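Uronate isomerase (PDB 2Q01) catalyses the isomerisation of D-glucuronate to D-fructuronate and of D-galacturonate to D-tagaturonate, in pentose and glucuronate interconversion. Local coordinates at residues A183-T195 / Y470-A482. Numbering follows the deposited sequence.
Sequences AIRESGWGGHVIT and YKLDQRPDWARPA
Gly190 O and Arg480 N form the one backbone hydrogen bond between 183-195 and 470-482, 2.8 Å long, with the donor in the carbonyl plane on a lone pair. An irregular tail is held here by that single bond and by side chains packed round one indole, that of Trp478. Arg480 runs out extended, and its guanidinium lays one face over Gly190 C and Gly191 N; NH2 makes a salt bridge to Asp161, whose carboxylate also accepts from Trp189 NE1. Arg475 grips Arg480 O side-on, with that oxygen in its guanidinium plane: NE at 2.8 Å, and NH1 at 2.9 Å from above the carbonyl plane, off any lone pair. His192 CB covers a face of this guanidinium, whose NH2 bonds to Glu166 O. Trp478, its chi1 of 55° setting CG between backbone N and carbonyl carbon, is clasped between Arg185 CD, a CH-pi contact 3.5 Å from the five-membered ring centroid, and Pro476 CG on the opposite face. His192 CD2 meets Trp478 CH2 at 3.4 Å, the rings oblique at 31°, while ND1 bonds to Thr167. The tail following helix 451-469 thus closes over helix 179-186 and strand 192-194, which runs parallel to 165-169 in this TIM-barrel-clan enzyme.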
# COMPACT_ATOMS: atom_id res chain seq x y z
N ALA B 183 11.35 -43.23 -9.51
CA ALA B 183 12.65 -43.76 -9.11
C ALA B 183 12.97 -43.46 -7.65
O ALA B 183 13.67 -44.24 -6.99
CB ALA B 183 13.75 -43.23 -10.01
N ILE B 184 12.46 -42.34 -7.15
CA ILE B 184 12.64 -41.95 -5.75
C ILE B 184 11.86 -42.89 -4.84
O ILE B 184 12.40 -43.38 -3.84
CB ILE B 184 12.22 -40.47 -5.51
CG1 ILE B 184 13.32 -39.51 -5.99
CG2 ILE B 184 11.92 -40.20 -4.02
CD1 ILE B 184 12.84 -38.09 -6.23
N ARG B 185 10.61 -43.16 -5.19
CA ARG B 185 9.76 -44.04 -4.39
C ARG B 185 10.32 -45.46 -4.35
O ARG B 185 10.35 -46.09 -3.30
CB ARG B 185 8.33 -44.05 -4.94
CG ARG B 185 7.81 -42.68 -5.32
CD ARG B 185 6.29 -42.68 -5.46
NE ARG B 185 5.86 -43.21 -6.75
CZ ARG B 185 5.89 -42.52 -7.88
NH1 ARG B 185 5.48 -43.09 -9.01
NH2 ARG B 185 6.33 -41.27 -7.89
N GLU B 186 10.75 -45.96 -5.51
CA GLU B 186 11.14 -47.35 -5.66
C GLU B 186 12.44 -47.68 -4.93
O GLU B 186 12.70 -48.84 -4.61
CB GLU B 186 11.25 -47.73 -7.13
CG GLU B 186 9.91 -47.99 -7.80
CD GLU B 186 10.08 -48.53 -9.20
OE1 GLU B 186 10.52 -47.78 -10.09
OE2 GLU B 186 9.76 -49.72 -9.40
N SER B 187 13.26 -46.66 -4.69
CA SER B 187 14.52 -46.82 -3.96
C SER B 187 14.28 -47.04 -2.48
O SER B 187 13.20 -46.76 -1.97
CB SER B 187 15.44 -45.61 -4.18
OG SER B 187 14.97 -44.48 -3.48
N GLY B 188 15.31 -47.54 -1.79
CA GLY B 188 15.24 -47.80 -0.35
C GLY B 188 15.19 -46.55 0.52
O GLY B 188 14.71 -46.60 1.65
N TRP B 189 15.68 -45.45 -0.03
CA TRP B 189 15.62 -44.12 0.58
C TRP B 189 14.17 -43.69 0.78
O TRP B 189 13.34 -43.87 -0.11
CB TRP B 189 16.34 -43.13 -0.32
CG TRP B 189 16.52 -41.76 0.24
CD1 TRP B 189 17.30 -41.42 1.31
CD2 TRP B 189 15.96 -40.54 -0.26
NE1 TRP B 189 17.24 -40.06 1.52
CE2 TRP B 189 16.43 -39.50 0.57
CE3 TRP B 189 15.10 -40.23 -1.32
CZ2 TRP B 189 16.06 -38.16 0.37
CZ3 TRP B 189 14.74 -38.90 -1.53
CH2 TRP B 189 15.23 -37.89 -0.68
N GLY B 190 13.88 -43.13 1.95
CA GLY B 190 12.50 -42.86 2.35
C GLY B 190 12.05 -41.42 2.29
O GLY B 190 11.07 -41.04 2.93
N GLY B 191 12.77 -40.61 1.51
CA GLY B 191 12.45 -39.20 1.34
C GLY B 191 11.15 -38.98 0.59
O GLY B 191 10.92 -39.58 -0.46
N HIS B 192 10.30 -38.12 1.15
CA HIS B 192 8.98 -37.85 0.60
C HIS B 192 9.07 -36.68 -0.37
O HIS B 192 8.73 -35.54 -0.04
CB HIS B 192 7.99 -37.59 1.74
CG HIS B 192 6.56 -37.46 1.31
ND1 HIS B 192 5.80 -36.34 1.57
CD2 HIS B 192 5.73 -38.33 0.68
CE1 HIS B 192 4.58 -36.51 1.10
NE2 HIS B 192 4.51 -37.71 0.56
N VAL B 193 9.58 -36.98 -1.56
CA VAL B 193 9.63 -36.01 -2.65
C VAL B 193 8.42 -36.24 -3.55
O VAL B 193 8.28 -37.30 -4.16
CB VAL B 193 10.94 -36.10 -3.45
CG1 VAL B 193 10.92 -35.11 -4.61
CG2 VAL B 193 12.15 -35.84 -2.55
N ILE B 194 7.53 -35.26 -3.58
CA ILE B 194 6.30 -35.35 -4.37
C ILE B 194 6.27 -34.30 -5.47
O ILE B 194 7.23 -33.55 -5.65
CB ILE B 194 5.02 -35.26 -3.49
CG1 ILE B 194 4.99 -33.95 -2.69
CG2 ILE B 194 4.93 -36.46 -2.57
CD1 ILE B 194 3.64 -33.65 -2.08
N THR B 195 5.17 -34.25 -6.20
CA THR B 195 5.04 -33.35 -7.34
C THR B 195 3.83 -32.42 -7.20
O THR B 195 3.04 -32.54 -6.25
CB THR B 195 5.00 -34.13 -8.67
OG1 THR B 195 4.88 -33.22 -9.77
CG2 THR B 195 3.85 -35.13 -8.70
N TYR B 470 -2.53 -28.65 2.69
CA TYR B 470 -2.03 -29.40 1.54
C TYR B 470 -2.29 -30.90 1.64
O TYR B 470 -1.67 -31.68 0.94
CB TYR B 470 -0.53 -29.14 1.36
CG TYR B 470 -0.24 -27.77 0.82
CD1 TYR B 470 -0.02 -26.69 1.67
CD2 TYR B 470 -0.20 -27.55 -0.56
CE1 TYR B 470 0.23 -25.43 1.16
CE2 TYR B 470 0.05 -26.29 -1.07
CZ TYR B 470 0.27 -25.23 -0.21
OH TYR B 470 0.52 -23.99 -0.72
N LYS B 471 -3.22 -31.28 2.53
CA LYS B 471 -3.68 -32.66 2.70
C LYS B 471 -2.53 -33.68 2.84
O LYS B 471 -2.55 -34.76 2.24
CB LYS B 471 -4.67 -33.04 1.59
CG LYS B 471 -5.91 -32.14 1.50
CD LYS B 471 -6.75 -32.47 0.28
CE LYS B 471 -8.01 -31.61 0.22
NZ LYS B 471 -8.94 -32.04 -0.87
N LEU B 472 -1.54 -33.30 3.64
CA LEU B 472 -0.31 -34.06 3.83
C LEU B 472 -0.37 -35.01 5.03
O LEU B 472 0.65 -35.59 5.43
CB LEU B 472 0.86 -33.09 3.97
CG LEU B 472 1.84 -32.85 2.82
CD1 LEU B 472 1.24 -33.12 1.46
CD2 LEU B 472 2.35 -31.43 2.89
N ASP B 473 -1.57 -35.17 5.59
CA ASP B 473 -1.78 -35.96 6.81
C ASP B 473 -1.70 -37.47 6.61
O ASP B 473 -1.50 -38.22 7.57
CB ASP B 473 -3.10 -35.57 7.47
CG ASP B 473 -3.03 -34.21 8.17
OD1 ASP B 473 -4.06 -33.50 8.18
OD2 ASP B 473 -1.96 -33.86 8.70
N GLN B 474 -1.85 -37.93 5.36
CA GLN B 474 -1.64 -39.33 5.03
C GLN B 474 -0.30 -39.50 4.33
O GLN B 474 -0.18 -39.20 3.14
CB GLN B 474 -2.76 -39.90 4.15
CG GLN B 474 -4.16 -39.85 4.74
CD GLN B 474 -5.04 -38.81 4.07
OE1 GLN B 474 -5.95 -39.15 3.31
NE2 GLN B 474 -4.78 -37.53 4.33
N ARG B 475 0.71 -39.94 5.08
CA ARG B 475 1.99 -40.33 4.49
C ARG B 475 1.78 -41.62 3.71
O ARG B 475 1.09 -42.53 4.18
CB ARG B 475 3.06 -40.57 5.56
CG ARG B 475 3.63 -39.32 6.20
CD ARG B 475 4.66 -38.63 5.33
NE ARG B 475 6.01 -39.14 5.52
CZ ARG B 475 7.11 -38.42 5.33
NH1 ARG B 475 8.32 -38.94 5.52
NH2 ARG B 475 7.01 -37.15 4.95
N PRO B 476 2.36 -41.71 2.50
CA PRO B 476 2.30 -42.97 1.79
C PRO B 476 3.33 -43.96 2.33
O PRO B 476 4.26 -43.57 3.03
CB PRO B 476 2.62 -42.58 0.34
CG PRO B 476 2.80 -41.08 0.32
CD PRO B 476 3.07 -40.68 1.72
N ASP B 477 3.14 -45.24 2.00
CA ASP B 477 3.98 -46.33 2.50
C ASP B 477 5.41 -46.28 1.98
O ASP B 477 6.32 -46.79 2.62
CB ASP B 477 3.35 -47.69 2.16
CG ASP B 477 1.91 -47.82 2.65
OD1 ASP B 477 1.64 -48.73 3.46
OD2 ASP B 477 1.05 -47.02 2.22
N TRP B 478 5.59 -45.67 0.81
CA TRP B 478 6.90 -45.61 0.14
C TRP B 478 7.88 -44.62 0.76
O TRP B 478 9.08 -44.67 0.47
CB TRP B 478 6.74 -45.36 -1.37
CG TRP B 478 5.95 -44.13 -1.77
CD1 TRP B 478 4.66 -44.10 -2.18
CD2 TRP B 478 6.43 -42.77 -1.83
NE1 TRP B 478 4.29 -42.81 -2.49
CE2 TRP B 478 5.35 -41.98 -2.28
CE3 TRP B 478 7.66 -42.15 -1.55
CZ2 TRP B 478 5.47 -40.59 -2.46
CZ3 TRP B 478 7.77 -40.78 -1.73
CH2 TRP B 478 6.68 -40.01 -2.17
N ALA B 479 7.37 -43.72 1.59
CA ALA B 479 8.18 -42.75 2.31
C ALA B 479 8.42 -43.18 3.76
O ALA B 479 7.87 -44.19 4.22
CB ALA B 479 7.51 -41.38 2.26
N ARG B 480 9.23 -42.41 4.48
CA ARG B 480 9.42 -42.61 5.92
C ARG B 480 8.14 -42.27 6.69
O ARG B 480 7.30 -41.52 6.19
CB ARG B 480 10.53 -41.70 6.43
CG ARG B 480 11.92 -42.16 6.11
CD ARG B 480 12.87 -41.01 6.31
NE ARG B 480 14.06 -41.18 5.49
CZ ARG B 480 14.76 -40.18 4.96
NH1 ARG B 480 14.40 -38.92 5.16
NH2 ARG B 480 15.83 -40.45 4.23
N PRO B 481 7.98 -42.83 7.90
CA PRO B 481 7.01 -42.23 8.81
C PRO B 481 7.48 -40.85 9.31
O PRO B 481 8.68 -40.56 9.28
CB PRO B 481 6.92 -43.24 9.96
CG PRO B 481 8.20 -43.98 9.91
CD PRO B 481 8.60 -44.04 8.47
N ALA B 482 6.54 -40.03 9.74
CA ALA B 482 6.83 -38.68 10.20
C ALA B 482 7.11 -38.63 11.70
O ALA B 482 6.22 -38.91 12.51
CB ALA B 482 5.69 -37.75 9.84